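PDB 6CDB: ArsR family transcriptional regulator, which represses transcription as a zinc- or cobalt-responsive ArsR-family regulator, probably binding operator DNA through a winged helix-turn-helix fold. Local coordinates for the interface of chains A and B. Sequence-based numbering; all coordinates share one arbitrary frame. Chains: chain A/B, ArsR family transcriptional regulator.

The interface of chains A and B. Residues chain A 29, 94-95, 98; chain B 12-13, 16, 19.
A helix-packing dimer interface joins the two copies of the repressor: B:Val16, on helix 10-23 of chain B, enters the groove between helices 26-37 and 85-99 of chain A, and the two-fold axis repeats the contact with the chains exchanged. The two methyls of B:Val16 divide the work. CG1, anti to the backbone N (chi1 164°), faces helix 26-37, where it lies 3.8 Å from the branch methyl CG2 of A:Ile29 and also meets the end methyl CD1 of that residue. CG2 points to the other wall and rests on the backbone of helix 85-99, 3.7 Å from A:Ile95 CA. The same methyl touches the small side chain of A:Ala98, with B:Val16 CG2 and A:Ala98 CB 3.7 Å apart, and passes 3.9 Å from A:Ile95 CG1. A:Ala94 presents its carbonyl O to B:Val16 CG2 at 4.0 Å, and the small side chains of A:Ala94 and A:Ala98 probably help the valine approach the backbone.

One turn earlier, B:Thr12 lays its methyl across A:Ile95 at about a right angle, B:Thr12 CG2 standing 4.1 Å from A:Ile95 CG2. Its OG1 sits beside its own backbone N, leaving the methyl to face chain A. B:Leu13 flanks the other side, its CB and CD2 both near A:Ile29 CG2. B:Ile19, one turn beyond the valine, brings its end methyl CD1 against the flank of helix 85-99 away from A:Ile29, a looser contact 4.3 Å from A:Ala98 CB.

Helix 85-99 also carries the zinc ligand His97, and His100 follows just beyond its end. This apolar packing thus contributes to the dimer interface beside the metal sites and may help couple zinc binding to the relative placement of the DNA-binding units.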
# COMPACT_ATOMS: atom_id res chain seq x y z
N ILE A 29 9.09 0.14 -5.29
CA ILE A 29 8.46 -1.18 -5.23
C ILE A 29 9.47 -2.28 -5.58
O ILE A 29 9.46 -3.36 -4.98
CB ILE A 29 7.22 -1.21 -6.14
CG1 ILE A 29 6.09 -0.38 -5.52
CG2 ILE A 29 6.76 -2.65 -6.39
CD1 ILE A 29 5.76 -0.78 -4.07
N ALA A 94 -0.33 -7.39 -1.48
CA ALA A 94 -0.57 -6.56 -2.66
C ALA A 94 -0.05 -7.23 -3.93
O ALA A 94 -0.73 -7.23 -4.96
CB ALA A 94 0.08 -5.19 -2.47
N ILE A 95 1.16 -7.80 -3.89
CA ILE A 95 1.74 -8.44 -5.07
C ILE A 95 0.86 -9.61 -5.51
O ILE A 95 0.53 -9.75 -6.69
CB ILE A 95 3.18 -8.89 -4.78
CG1 ILE A 95 4.09 -7.68 -4.58
CG2 ILE A 95 3.73 -9.78 -5.91
CD1 ILE A 95 5.50 -8.04 -4.16
N ALA A 98 -2.35 -8.30 -7.10
CA ALA A 98 -2.06 -7.89 -8.48
C ALA A 98 -1.94 -9.10 -9.39
O ALA A 98 -2.36 -9.06 -10.55
CB ALA A 98 -0.78 -7.06 -8.52
N THR B 12 3.63 -7.31 -13.16
CA THR B 12 3.09 -7.41 -11.81
C THR B 12 3.49 -6.21 -10.97
O THR B 12 2.64 -5.58 -10.32
CB THR B 12 3.55 -8.70 -11.12
OG1 THR B 12 3.22 -9.83 -11.94
CG2 THR B 12 2.85 -8.83 -9.77
N LEU B 13 4.79 -5.88 -10.95
CA LEU B 13 5.24 -4.78 -10.10
C LEU B 13 4.73 -3.44 -10.60
O LEU B 13 4.53 -2.52 -9.80
CB LEU B 13 6.77 -4.79 -10.00
CG LEU B 13 7.40 -6.02 -9.32
CD1 LEU B 13 8.86 -5.77 -8.95
CD2 LEU B 13 6.59 -6.46 -8.08
N VAL B 16 1.25 -3.35 -9.15
CA VAL B 16 1.44 -3.06 -7.73
C VAL B 16 1.70 -1.57 -7.52
O VAL B 16 1.12 -0.92 -6.62
CB VAL B 16 2.58 -3.92 -7.16
CG1 VAL B 16 3.05 -3.36 -5.83
CG2 VAL B 16 2.13 -5.36 -7.01
N ILE B 19 -1.49 0.33 -7.79
CA ILE B 19 -2.30 0.17 -6.59
C ILE B 19 -1.84 1.15 -5.52
O ILE B 19 -2.66 1.87 -4.93
CB ILE B 19 -2.25 -1.28 -6.09
CG1 ILE B 19 -3.08 -2.18 -7.01
CG2 ILE B 19 -2.76 -1.36 -4.64
CD1 ILE B 19 -2.84 -3.65 -6.80